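Local coordinates for uncharacterized protein (Capnocytophaga ochracea, PDB 4W9R) that is of unknown function but is probably an esterase-like member of the alpha/beta-hydrolase superfamily, at residues V79-V82 with R87-N90; E97-E102 with P139-I144; A129-L134 with P153-E158; H161-G166 with V205-V210; F172-T177 with L229-D234. One frame throughout, in Å; residues are numbered along the deposited sequence.

Contact 1. Residues V79-V82 with R87-N90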
# COMPACT_ATOMS: atom_id res chain seq x y z
N VAL B 79 7.40 22.86 -6.36
CA VAL B 79 6.25 22.04 -6.75
C VAL B 79 4.92 22.79 -6.78
O VAL B 79 3.89 22.19 -7.08
CB VAL B 79 6.11 20.83 -5.81
CG1 VAL B 79 7.33 19.94 -5.92
CG2 VAL B 79 5.89 21.29 -4.38
N THR B 80 4.93 24.08 -6.47
CA THR B 80 3.67 24.81 -6.33
C THR B 80 3.33 25.67 -7.54
O THR B 80 4.10 26.54 -7.95
CB THR B 80 3.67 25.71 -5.09
OG1 THR B 80 3.85 24.91 -3.92
CG2 THR B 80 2.36 26.47 -4.98
N VAL B 81 2.15 25.43 -8.11
CA VAL B 81 1.61 26.26 -9.18
C VAL B 81 0.74 27.36 -8.58
O VAL B 81 -0.30 27.08 -7.97
CB VAL B 81 0.78 25.42 -10.17
CG1 VAL B 81 0.18 26.32 -11.24
CG2 VAL B 81 1.63 24.33 -10.79
N VAL B 82 1.15 28.61 -8.75
CA VAL B 82 0.46 29.73 -8.13
C VAL B 82 -0.87 30.03 -8.81
O VAL B 82 -1.04 29.81 -10.01
CB VAL B 82 1.33 31.00 -8.15
CG1 VAL B 82 2.60 30.78 -7.33
CG2 VAL B 82 1.67 31.41 -9.58
N ARG B 87 -0.14 28.42 -14.20
CA ARG B 87 0.77 27.45 -14.79
C ARG B 87 2.12 27.56 -14.10
O ARG B 87 2.39 28.55 -13.43
CB ARG B 87 0.90 27.67 -16.30
CG ARG B 87 1.69 28.90 -16.68
CD ARG B 87 1.80 29.06 -18.19
NE ARG B 87 2.59 30.24 -18.54
CZ ARG B 87 2.11 31.47 -18.60
NH1 ARG B 87 0.82 31.69 -18.35
NH2 ARG B 87 2.90 32.48 -18.92
N PRO B 88 2.98 26.53 -14.23
CA PRO B 88 4.31 26.62 -13.61
C PRO B 88 5.11 27.81 -14.14
O PRO B 88 5.24 27.98 -15.35
CB PRO B 88 4.97 25.30 -14.01
CG PRO B 88 3.85 24.37 -14.26
CD PRO B 88 2.74 25.20 -14.82
N ILE B 89 5.64 28.61 -13.22
CA ILE B 89 6.50 29.74 -13.57
C ILE B 89 7.63 29.83 -12.55
O ILE B 89 7.52 29.29 -11.45
CB ILE B 89 5.74 31.08 -13.60
CG1 ILE B 89 5.14 31.38 -12.22
CG2 ILE B 89 4.67 31.09 -14.68
CD1 ILE B 89 4.74 32.83 -12.04
N ASN B 90 8.70 30.53 -12.92
CA ASN B 90 9.85 30.72 -12.04
C ASN B 90 10.37 29.41 -11.47
O ASN B 90 10.76 28.51 -12.22
CB ASN B 90 9.48 31.68 -10.91
CG ASN B 90 9.11 33.06 -11.41
OD1 ASN B 90 9.78 33.62 -12.28
ND2 ASN B 90 8.03 33.62 -10.88
O HOH W 1 3.44 28.81 -10.40
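Val-81 turns CG1 opposite its own backbone N (chi1 178°), which lays that methyl against the main chain of Arg-87, 3.6 Å from Arg-87 N, and leaves CG2 to meet the ring of Pro-88 at CG, 4.1 Å away. Val-82 takes another torsion (chi1 -62°), with CG2 between its backbone N and carbonyl carbon; from there it touches Ile-89 CD1 at 4.2 Å, the two side chains crossing at about a right angle. The CB of Arg-87 points away, so this residue takes part through its backbone.

The polar link between the two runs is one water. It accepts from Val-82 N at 2.8 Å and donates to Arg-87 O at 3.2 Å; a third bond, to Thr-80 O, is weak. Main-chain groups that do not meet directly are thereby joined. Val-81 is buried, packed also on Tyr-131 and Leu-152, and Pro-88 rests on Tyr-131 and Leu-128, whereas Val-82 lies at the surface.

The arrangement is an irregular, water-bridged loop between helix 76-79 and helix 91-110. It belongs to the connection that leaves strand 67-71 at the C-terminal end of the parallel strands, the end at which alpha/beta hydrolases carry their active sites.

Contact 2. Residues E97-E102 with P139-I144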
# COMPACT_ATOMS: atom_id res chain seq x y z
N GLU B 97 10.62 21.52 -15.66
CA GLU B 97 11.47 21.17 -16.80
C GLU B 97 12.68 20.33 -16.39
O GLU B 97 13.21 19.57 -17.19
CB GLU B 97 11.92 22.43 -17.54
CG GLU B 97 10.78 23.23 -18.15
CD GLU B 97 11.27 24.39 -19.00
OE1 GLU B 97 12.42 24.33 -19.49
OE2 GLU B 97 10.51 25.36 -19.18
N PHE B 98 13.11 20.49 -15.14
CA PHE B 98 14.20 19.68 -14.60
C PHE B 98 13.89 18.19 -14.71
O PHE B 98 14.75 17.39 -15.06
CB PHE B 98 14.49 20.06 -13.15
CG PHE B 98 15.01 18.92 -12.31
CD1 PHE B 98 16.31 18.46 -12.47
CD2 PHE B 98 14.20 18.31 -11.37
CE1 PHE B 98 16.78 17.41 -11.71
CE2 PHE B 98 14.67 17.26 -10.60
CZ PHE B 98 15.97 16.81 -10.77
N VAL B 99 12.65 17.83 -14.41
CA VAL B 99 12.21 16.44 -14.51
C VAL B 99 12.20 15.99 -15.97
O VAL B 99 12.76 14.95 -16.31
CB VAL B 99 10.81 16.24 -13.91
CG1 VAL B 99 10.37 14.79 -14.05
CG2 VAL B 99 10.79 16.67 -12.45
N SER B 100 11.56 16.78 -16.82
CA SER B 100 11.42 16.45 -18.24
C SER B 100 12.74 16.47 -19.01
O SER B 100 13.09 15.49 -19.67
CB SER B 100 10.45 17.43 -18.91
OG SER B 100 9.12 17.21 -18.49
N ALA B 101 13.44 17.59 -18.95
CA ALA B 101 14.58 17.82 -19.84
C ALA B 101 15.92 17.35 -19.29
O ALA B 101 16.91 17.28 -20.02
CB ALA B 101 14.67 19.31 -20.18
N GLU B 102 15.97 17.00 -18.00
CA GLU B 102 17.24 16.65 -17.38
C GLU B 102 17.23 15.26 -16.74
O GLU B 102 17.96 14.37 -17.17
CB GLU B 102 17.63 17.69 -16.33
CG GLU B 102 17.78 19.10 -16.88
CD GLU B 102 18.21 20.10 -15.82
OE1 GLU B 102 18.37 19.69 -14.65
OE2 GLU B 102 18.40 21.28 -16.16
N PRO B 139 4.75 13.44 -25.39
CA PRO B 139 4.59 13.14 -23.97
C PRO B 139 5.85 12.55 -23.34
O PRO B 139 6.42 11.59 -23.85
CB PRO B 139 3.45 12.11 -23.96
CG PRO B 139 2.67 12.42 -25.18
CD PRO B 139 3.67 12.86 -26.21
N THR B 140 6.26 13.15 -22.23
CA THR B 140 7.35 12.61 -21.43
C THR B 140 6.79 11.48 -20.58
O THR B 140 7.41 10.42 -20.44
CB THR B 140 8.00 13.68 -20.53
OG1 THR B 140 8.60 14.69 -21.35
CG2 THR B 140 9.05 13.06 -19.63
N PHE B 141 5.60 11.71 -20.03
CA PHE B 141 4.95 10.71 -19.20
C PHE B 141 3.66 10.20 -19.82
O PHE B 141 2.77 10.98 -20.16
CB PHE B 141 4.68 11.29 -17.81
CG PHE B 141 5.92 11.69 -17.07
CD1 PHE B 141 6.85 10.74 -16.67
CD2 PHE B 141 6.17 13.02 -16.77
CE1 PHE B 141 7.99 11.10 -16.00
CE2 PHE B 141 7.32 13.39 -16.09
CZ PHE B 141 8.23 12.43 -15.70
N ASN B 142 3.58 8.89 -19.99
CA ASN B 142 2.37 8.24 -20.48
C ASN B 142 1.47 7.83 -19.33
O ASN B 142 0.33 7.41 -19.52
CB ASN B 142 2.73 7.02 -21.33
CG ASN B 142 3.86 7.31 -22.29
OD1 ASN B 142 4.96 6.78 -22.14
ND2 ASN B 142 3.60 8.15 -23.28
N MSE B 143 2.00 7.96 -18.12
CA MSE B 143 1.28 7.62 -16.90
C MSE B 143 1.39 8.74 -15.88
O MSE B 143 2.50 9.12 -15.49
CB MSE B 143 1.80 6.31 -16.31
CG MSE B 143 1.05 5.84 -15.08
SE MSE B 143 1.95 4.37 -14.16
CE MSE B 143 3.26 5.38 -13.12
N ILE B 144 0.26 9.29 -15.47
CA ILE B 144 0.24 10.35 -14.47
C ILE B 144 -0.65 9.97 -13.30
O ILE B 144 -1.85 9.74 -13.46
CB ILE B 144 -0.25 11.68 -15.07
CG1 ILE B 144 0.66 12.10 -16.24
CG2 ILE B 144 -0.29 12.76 -14.01
CD1 ILE B 144 0.24 13.39 -16.90
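Val-99 and Ser-100 of helix 91-110 face Thr-140 and Phe-141, which lead into strand 143-149, and so bring a helix of the alpha/beta-hydrolase fold against the entry to a central strand of its sheet. The backbones come nearest at Ser-100 and Thr-140, whose CA atoms are 6.4 Å apart.

The apolar part is a methyl at the rim of a ring. Val-99 CG1, held opposite the backbone N (chi1 179°), lies in the plane of the Phe-141 ring, 3.6 Å from Phe-141 CZ and 3.9 Å from Phe-141 CE2. The valine therefore meets the ring at its far edge, and the side chains cross at about a right angle. Tyr-132 packs edge-to-face with the ring and also touches Val-99 and Ser-100, so it meets both segments, while Val-119 of the adjacent strand 116-122 and Val-39 of strand 35-40 beyond it touch the ring as well.

The polar part is looser. Ser-100 OG and Thr-140 OG1 are 3.8 Å apart, which is packing distance, and Thr-140 OG1 lies 4.1 Å from Ser-100 CB. The main chain beside them is tied to the sheet, since Thr-140 O is bonded to Lys-117 NZ; on the helix, Glu-97 forms a salt bridge with Arg-14.

Thr-140 also serves its own neighbour: its methyl CG2 sits over the centre of one face of the Phe-141 ring, 3.9 Å above the plane.

Contact 3. Residues A129-L134 with P153-E158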
# COMPACT_ATOMS: atom_id res chain seq x y z
N ALA B 129 2.08 17.75 -11.56
CA ALA B 129 2.28 16.63 -12.47
C ALA B 129 1.25 16.63 -13.61
O ALA B 129 1.50 16.07 -14.67
CB ALA B 129 2.23 15.31 -11.72
N ASN B 130 0.10 17.25 -13.37
CA ASN B 130 -0.94 17.32 -14.39
C ASN B 130 -0.48 18.05 -15.64
O ASN B 130 -0.91 17.73 -16.75
CB ASN B 130 -2.19 18.02 -13.83
CG ASN B 130 -2.88 17.22 -12.75
OD1 ASN B 130 -2.84 15.99 -12.76
ND2 ASN B 130 -3.53 17.92 -11.83
N TYR B 131 0.41 19.01 -15.46
CA TYR B 131 0.81 19.91 -16.54
C TYR B 131 1.70 19.24 -17.59
O TYR B 131 2.00 19.83 -18.63
CB TYR B 131 1.51 21.14 -15.97
CG TYR B 131 0.53 22.12 -15.36
CD1 TYR B 131 0.04 21.93 -14.08
CD2 TYR B 131 0.09 23.22 -16.08
CE1 TYR B 131 -0.86 22.82 -13.52
CE2 TYR B 131 -0.81 24.11 -15.54
CZ TYR B 131 -1.29 23.91 -14.26
OH TYR B 131 -2.18 24.80 -13.71
N TYR B 132 2.10 18.00 -17.34
CA TYR B 132 2.85 17.24 -18.33
C TYR B 132 1.94 16.81 -19.49
O TYR B 132 2.41 16.42 -20.55
CB TYR B 132 3.51 16.02 -17.69
CG TYR B 132 4.66 16.39 -16.78
CD1 TYR B 132 5.84 16.89 -17.30
CD2 TYR B 132 4.55 16.26 -15.40
CE1 TYR B 132 6.89 17.25 -16.48
CE2 TYR B 132 5.60 16.61 -14.57
CZ TYR B 132 6.77 17.10 -15.11
OH TYR B 132 7.82 17.46 -14.30
N MSE B 133 0.63 16.90 -19.27
CA MSE B 133 -0.36 16.66 -20.32
C MSE B 133 -0.35 17.75 -21.38
O MSE B 133 -0.76 17.53 -22.52
CB MSE B 133 -1.77 16.56 -19.72
CG MSE B 133 -2.10 15.23 -19.08
SE MSE B 133 -3.79 15.33 -18.12
CE MSE B 133 -4.82 16.32 -19.43
N LEU B 134 0.12 18.93 -21.00
CA LEU B 134 0.08 20.10 -21.87
C LEU B 134 1.33 20.24 -22.73
O LEU B 134 1.48 21.22 -23.46
CB LEU B 134 -0.14 21.37 -21.04
CG LEU B 134 -1.31 21.32 -20.06
CD1 LEU B 134 -1.46 22.65 -19.33
CD2 LEU B 134 -2.61 20.95 -20.76
N PRO B 153 -9.19 25.11 -9.32
CA PRO B 153 -10.45 24.81 -10.01
C PRO B 153 -10.58 25.47 -11.38
O PRO B 153 -11.14 24.87 -12.30
CB PRO B 153 -11.51 25.34 -9.04
CG PRO B 153 -10.87 25.20 -7.70
CD PRO B 153 -9.41 25.51 -7.92
N ARG B 154 -10.05 26.69 -11.53
CA ARG B 154 -10.19 27.43 -12.78
C ARG B 154 -9.41 26.81 -13.94
O ARG B 154 -9.68 27.10 -15.10
CB ARG B 154 -9.75 28.89 -12.59
CG ARG B 154 -8.30 29.06 -12.16
CD ARG B 154 -7.93 30.53 -12.04
NE ARG B 154 -7.54 31.11 -13.32
CZ ARG B 154 -6.28 31.41 -13.65
NH1 ARG B 154 -5.30 31.20 -12.79
NH2 ARG B 154 -6.02 31.94 -14.84
N MSE B 155 -8.44 25.96 -13.62
CA MSE B 155 -7.60 25.36 -14.64
C MSE B 155 -8.16 24.04 -15.15
O MSE B 155 -7.56 23.39 -16.01
CB MSE B 155 -6.18 25.14 -14.10
CG MSE B 155 -5.48 26.42 -13.69
SE MSE B 155 -5.39 27.71 -15.15
CE MSE B 155 -4.39 26.64 -16.44
N GLY B 156 -9.31 23.64 -14.63
CA GLY B 156 -9.93 22.38 -15.00
C GLY B 156 -10.31 22.31 -16.47
O GLY B 156 -10.10 21.28 -17.11
N GLU B 157 -10.85 23.40 -16.99
CA GLU B 157 -11.31 23.44 -18.38
C GLU B 157 -10.17 23.22 -19.37
O GLU B 157 -10.36 22.60 -20.42
CB GLU B 157 -12.00 24.77 -18.67
N GLU B 158 -8.99 23.72 -19.03
CA GLU B 158 -7.84 23.62 -19.93
C GLU B 158 -7.34 22.18 -20.04
O GLU B 158 -6.92 21.74 -21.11
CB GLU B 158 -6.71 24.54 -19.47
CG GLU B 158 -5.53 24.59 -20.42
CD GLU B 158 -4.63 25.79 -20.18
OE1 GLU B 158 -5.12 26.79 -19.63
OE2 GLU B 158 -3.44 25.72 -20.55
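Leu-134 and Glu-158 mark the closest approach of the two backbones, yet their CA atoms are 8.9 Å apart, so the 3-10 turn 131-133 and the 3-10 turn 153-155 that leads into helix 156-165 are bridged by side chains alone.

Tyr-131 spans the gap with the end of its ring. Its OH lies 3.7 Å from Met-155 CG. Bends at chi2 (-56°) and chi3 (-60°) of the selenomethionine then return Met-155 CE to 4.0 Å from Tyr-131 OH, so that CG and CE both lie against the hydroxyl. The two side chains cross at about a right angle. The hydroxyl is not left without a polar partner, being bonded to Gly-86 O, while Phe-127 and Phe-159 pack edge-to-face with the ring. Within the bend, Met-155 SE stands over the centre of the Arg-154 guanidinium, 4.1 Å above its plane. Farther out, Leu-134 CD1 touches Glu-158 OE2 at 3.9 Å, a methyl-to-carboxylate van der Waals contact at the margin.

Such packing joins two successive crossovers of the alpha/beta-hydrolase fold: the connection that follows helix 123-128, and the start of helix 156-165, which follows strand 143-149. Tyr-131 sits between them as a buried aromatic of this helical layer.

Contact 4. Residues H161-G166 with V205-V210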
# COMPACT_ATOMS: atom_id res chain seq x y z
N HIS B 161 -9.69 20.05 -22.34
CA HIS B 161 -9.39 20.11 -23.77
C HIS B 161 -8.27 19.15 -24.13
O HIS B 161 -8.29 18.53 -25.20
CB HIS B 161 -9.03 21.54 -24.18
CG HIS B 161 -10.15 22.52 -24.01
ND1 HIS B 161 -9.93 23.85 -23.76
CD2 HIS B 161 -11.49 22.35 -24.06
CE1 HIS B 161 -11.10 24.47 -23.65
NE2 HIS B 161 -12.06 23.58 -23.83
N ALA B 162 -7.29 19.03 -23.25
CA ALA B 162 -6.15 18.15 -23.48
C ALA B 162 -6.59 16.68 -23.48
O ALA B 162 -6.12 15.89 -24.31
CB ALA B 162 -5.08 18.38 -22.43
N LEU B 163 -7.48 16.33 -22.57
CA LEU B 163 -8.01 14.97 -22.49
C LEU B 163 -8.86 14.64 -23.71
O LEU B 163 -8.87 13.50 -24.17
CB LEU B 163 -8.83 14.79 -21.22
CG LEU B 163 -8.07 14.70 -19.90
CD1 LEU B 163 -9.04 14.62 -18.74
CD2 LEU B 163 -7.15 13.49 -19.91
N ALA B 164 -9.57 15.64 -24.22
CA ALA B 164 -10.43 15.45 -25.38
C ALA B 164 -9.60 15.30 -26.65
O ALA B 164 -10.00 14.60 -27.58
CB ALA B 164 -11.40 16.61 -25.51
N ALA B 165 -8.45 15.96 -26.68
CA ALA B 165 -7.56 15.89 -27.84
C ALA B 165 -6.87 14.54 -27.93
O ALA B 165 -6.72 13.97 -29.01
CB ALA B 165 -6.53 17.01 -27.78
N GLY B 166 -6.43 14.03 -26.78
CA GLY B 166 -5.79 12.73 -26.72
C GLY B 166 -4.30 12.78 -26.96
O GLY B 166 -3.70 13.85 -27.05
N VAL B 205 -7.00 7.86 -24.20
CA VAL B 205 -6.79 8.18 -22.80
C VAL B 205 -7.61 7.28 -21.88
O VAL B 205 -8.82 7.14 -22.05
CB VAL B 205 -7.14 9.65 -22.50
CG1 VAL B 205 -7.02 9.94 -21.01
CG2 VAL B 205 -6.24 10.57 -23.31
N GLU B 206 -6.94 6.67 -20.90
CA GLU B 206 -7.63 5.93 -19.86
C GLU B 206 -7.68 6.78 -18.59
O GLU B 206 -6.65 7.02 -17.96
CB GLU B 206 -6.93 4.59 -19.60
CG GLU B 206 -7.62 3.71 -18.58
CD GLU B 206 -6.95 2.35 -18.44
OE1 GLU B 206 -6.12 2.01 -19.30
OE2 GLU B 206 -7.25 1.63 -17.46
N TYR B 207 -8.88 7.22 -18.23
CA TYR B 207 -9.06 8.18 -17.14
C TYR B 207 -9.67 7.53 -15.90
O TYR B 207 -10.69 6.85 -15.99
CB TYR B 207 -9.93 9.34 -17.61
CG TYR B 207 -10.20 10.40 -16.56
CD1 TYR B 207 -11.25 10.26 -15.66
CD2 TYR B 207 -9.42 11.54 -16.49
CE1 TYR B 207 -11.49 11.22 -14.70
CE2 TYR B 207 -9.66 12.52 -15.54
CZ TYR B 207 -10.70 12.35 -14.65
OH TYR B 207 -10.95 13.31 -13.70
N HIS B 208 -9.04 7.76 -14.75
CA HIS B 208 -9.57 7.25 -13.49
C HIS B 208 -9.53 8.31 -12.39
O HIS B 208 -8.48 8.85 -12.08
CB HIS B 208 -8.78 6.02 -13.04
CG HIS B 208 -8.93 4.83 -13.94
ND1 HIS B 208 -10.07 4.06 -13.97
CD2 HIS B 208 -8.09 4.29 -14.85
CE1 HIS B 208 -9.93 3.09 -14.85
NE2 HIS B 208 -8.73 3.21 -15.41
N PHE B 209 -10.70 8.60 -11.82
CA PHE B 209 -10.77 9.46 -10.65
C PHE B 209 -11.47 8.75 -9.50
O PHE B 209 -12.65 8.41 -9.59
CB PHE B 209 -11.50 10.77 -10.97
CG PHE B 209 -11.87 11.56 -9.74
CD1 PHE B 209 -10.89 12.12 -8.94
CD2 PHE B 209 -13.20 11.74 -9.39
CE1 PHE B 209 -11.22 12.84 -7.81
CE2 PHE B 209 -13.54 12.46 -8.27
CZ PHE B 209 -12.55 13.02 -7.48
N VAL B 210 -10.73 8.51 -8.43
CA VAL B 210 -11.27 7.81 -7.27
C VAL B 210 -11.41 8.75 -6.08
O VAL B 210 -10.43 9.31 -5.60
CB VAL B 210 -10.39 6.61 -6.88
CG1 VAL B 210 -10.97 5.91 -5.67
CG2 VAL B 210 -10.25 5.65 -8.04
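Leu-163 reaches from its helix to two residues of the strand by dividing its methyls: CD2 meets Val-205 CG1 at 3.7 Å, and CD1 meets Tyr-207 CD2 at 3.8 Å. The leucine crosses both partners at about a right angle, and its CD1 stands oblique to the tyrosine ring. Val-205 and Tyr-207, two positions apart on the strand, present their side chains to the same side, as alternation in an extended chain requires. Val-205 divides its branches too. With CG1 opposite its backbone N (chi1 176°), CG2 is turned to the end of the helix, 4.1 Å from Gly-166 CA. There the chain leaves the helix with a positive phi of 87°, a conformation suited to glycine.

Glu-206 and His-208 alternate onto the other face of the strand. His-208 NE2 donates to Glu-206 OE2 over 3.0 Å, with an N-H...O angle of 168°; the oxygen lies in the imidazole plane and uses its anti lone pair. Glu-206 OE1 forms a salt bridge with Arg-170, giving the carboxylate a second partner.

Helix 156-165 thus packs on strand 205-213, the last of the sheet within this chain. Helix 183-196 closes the same side, where Met-196 touches both Leu-163 and Tyr-207 and Glu-193 OE1 is bonded to Tyr-207 OH. On the other face, His-208 packs on Met-231 of helix 217-232.

Contact 5. Residues F172-T177 with L229-D234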
# COMPACT_ATOMS: atom_id res chain seq x y z
N PHE B 172 -2.43 7.12 -19.38
CA PHE B 172 -3.12 6.63 -18.19
C PHE B 172 -3.11 7.72 -17.12
O PHE B 172 -2.05 8.09 -16.61
CB PHE B 172 -2.46 5.36 -17.66
CG PHE B 172 -3.13 4.79 -16.44
CD1 PHE B 172 -4.19 3.91 -16.56
CD2 PHE B 172 -2.70 5.15 -15.17
CE1 PHE B 172 -4.81 3.39 -15.43
CE2 PHE B 172 -3.31 4.63 -14.04
CZ PHE B 172 -4.37 3.75 -14.18
N TYR B 173 -4.29 8.23 -16.78
CA TYR B 173 -4.40 9.26 -15.77
C TYR B 173 -5.19 8.78 -14.56
O TYR B 173 -6.30 8.28 -14.70
CB TYR B 173 -5.04 10.53 -16.34
CG TYR B 173 -5.14 11.65 -15.34
CD1 TYR B 173 -4.05 12.46 -15.06
CD2 TYR B 173 -6.34 11.91 -14.68
CE1 TYR B 173 -4.14 13.49 -14.14
CE2 TYR B 173 -6.43 12.94 -13.76
CZ TYR B 173 -5.33 13.73 -13.50
OH TYR B 173 -5.43 14.75 -12.58
N TYR B 174 -4.61 8.95 -13.38
CA TYR B 174 -5.26 8.56 -12.14
C TYR B 174 -5.20 9.68 -11.10
O TYR B 174 -4.12 10.14 -10.75
CB TYR B 174 -4.62 7.29 -11.57
CG TYR B 174 -5.26 6.79 -10.29
CD1 TYR B 174 -4.80 7.20 -9.05
CD2 TYR B 174 -6.33 5.90 -10.33
CE1 TYR B 174 -5.39 6.75 -7.88
CE2 TYR B 174 -6.92 5.44 -9.17
CZ TYR B 174 -6.44 5.86 -7.95
OH TYR B 174 -7.03 5.40 -6.79
N MSE B 175 -6.36 10.10 -10.62
CA MSE B 175 -6.43 11.11 -9.57
C MSE B 175 -7.24 10.61 -8.39
O MSE B 175 -8.32 10.05 -8.56
CB MSE B 175 -7.02 12.41 -10.11
CG MSE B 175 -7.33 13.43 -9.02
SE MSE B 175 -8.05 15.09 -9.74
CE MSE B 175 -8.58 15.94 -8.07
N ALA B 176 -6.71 10.81 -7.19
CA ALA B 176 -7.40 10.39 -5.97
C ALA B 176 -7.42 11.52 -4.94
O ALA B 176 -6.48 12.31 -4.85
CB ALA B 176 -6.74 9.15 -5.38
N THR B 177 -8.51 11.59 -4.17
CA THR B 177 -8.62 12.56 -3.10
C THR B 177 -9.39 11.98 -1.92
O THR B 177 -10.12 11.00 -2.06
CB THR B 177 -9.31 13.86 -3.59
OG1 THR B 177 -9.37 14.80 -2.51
CG2 THR B 177 -10.71 13.57 -4.09
N LEU B 229 -1.30 1.44 -10.03
CA LEU B 229 -0.39 0.43 -10.57
C LEU B 229 -1.15 -0.79 -11.08
O LEU B 229 -0.78 -1.38 -12.10
CB LEU B 229 0.63 0.01 -9.52
CG LEU B 229 1.63 1.08 -9.06
CD1 LEU B 229 2.48 0.53 -7.93
CD2 LEU B 229 2.49 1.54 -10.23
N ASP B 230 -2.20 -1.17 -10.36
CA ASP B 230 -2.99 -2.34 -10.71
C ASP B 230 -3.66 -2.18 -12.07
O ASP B 230 -3.59 -3.08 -12.90
CB ASP B 230 -4.05 -2.60 -9.64
CG ASP B 230 -4.90 -3.82 -9.95
OD1 ASP B 230 -4.32 -4.89 -10.25
OD2 ASP B 230 -6.14 -3.71 -9.89
N MSE B 231 -4.29 -1.04 -12.28
CA MSE B 231 -5.06 -0.80 -13.50
C MSE B 231 -4.20 -0.47 -14.71
O MSE B 231 -4.50 -0.89 -15.83
CB MSE B 231 -6.08 0.31 -13.26
CG MSE B 231 -7.19 -0.07 -12.30
SE MSE B 231 -8.38 1.42 -11.93
CE MSE B 231 -7.07 2.64 -11.19
N CYS B 232 -3.14 0.30 -14.48
CA CYS B 232 -2.26 0.73 -15.57
C CYS B 232 -1.54 -0.45 -16.21
O CYS B 232 -1.44 -0.54 -17.43
CB CYS B 232 -1.25 1.75 -15.05
SG CYS B 232 -0.12 2.39 -16.31
N PHE B 233 -1.04 -1.36 -15.37
CA PHE B 233 -0.28 -2.51 -15.83
C PHE B 233 -1.15 -3.76 -16.02
O PHE B 233 -0.63 -4.84 -16.29
CB PHE B 233 0.86 -2.81 -14.86
CG PHE B 233 1.96 -1.78 -14.89
CD1 PHE B 233 1.95 -0.71 -14.02
CD2 PHE B 233 2.99 -1.89 -15.81
CE1 PHE B 233 2.95 0.24 -14.06
CE2 PHE B 233 4.00 -0.95 -15.85
CZ PHE B 233 3.98 0.12 -14.97
N ASP B 234 -2.46 -3.60 -15.86
CA ASP B 234 -3.40 -4.72 -15.86
C ASP B 234 -3.27 -5.67 -17.05
O ASP B 234 -3.51 -6.87 -16.92
CB ASP B 234 -4.83 -4.18 -15.80
CG ASP B 234 -5.87 -5.28 -15.67
OD1 ASP B 234 -6.02 -5.82 -14.55
OD2 ASP B 234 -6.52 -5.61 -16.68
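Phe-172 lies flat beneath the last turn of helix 217-232, and the ring's main partner is Cys-232, through a CH-pi contact. Cys-232 CB is 3.6 Å from the centroid of the Phe-172 ring and only 7° off its normal, so it is placed almost exactly over the centre of one face. Phe-172 extends its ring opposite the backbone N (chi1 -179°), which carries it out from the strand to meet the helix.

A sulfur-aromatic contact accompanies it. Cys-232 SG is 4.2 Å from the same centroid and 26° off the normal, still above that face but displaced toward CG and CD2. The backbone takes part as well, with Cys-232 N at 3.6 Å from Phe-172 CE1.

Further apolar contacts, selenomethionine to ring, come from Met-231. Its CB touches Phe-172 CZ at 4.0 Å. The chain then runs extended before bending at its last torsion, bringing Met-231 CE to 3.5 Å from Tyr-174 CD2; this methyl approaches obliquely, and the two side chains cross at about a right angle. Tyr-174 OH is bonded to Gln-227 OE1, one turn earlier on the helix. An acetate, probably from the crystallisation liquor, lies about 4 Å from the Met-231 side chain.

Phe-172 and Tyr-174 look to one face of the sheet, where helix 217-232 packs, while Tyr-173 and Met-175 look to the other, toward helix 183-196. Strand 171-180 runs between strands 143-149 and 205-213: Met-143 touches Phe-172 and Cys-232, and His-208 meets the Phe-172 ring.

In the fold
From the N terminus, contact 1 closes first, a short loop within the connection from strand 67-71 to helix 91-110, in series with all the others. Contacts 2 and 3 cross: residues 129-134 fall inside the loop closed by contact 2, and their partners 153-158 lie beyond it. Tyr-131 joins contact 3 to contact 1, and Tyr-132 joins it to contact 2. Contacts 4 and 5 cross likewise; their strands, 205-213 and 171-180, are neighbours bonded through His-208 with Tyr-173 and Met-175. Helix 156-165 links contacts 3 and 4. None nests; contacts 2, 4 and 5 tie helices to the central sheet, while contacts 1 and 3 join the connections beside it.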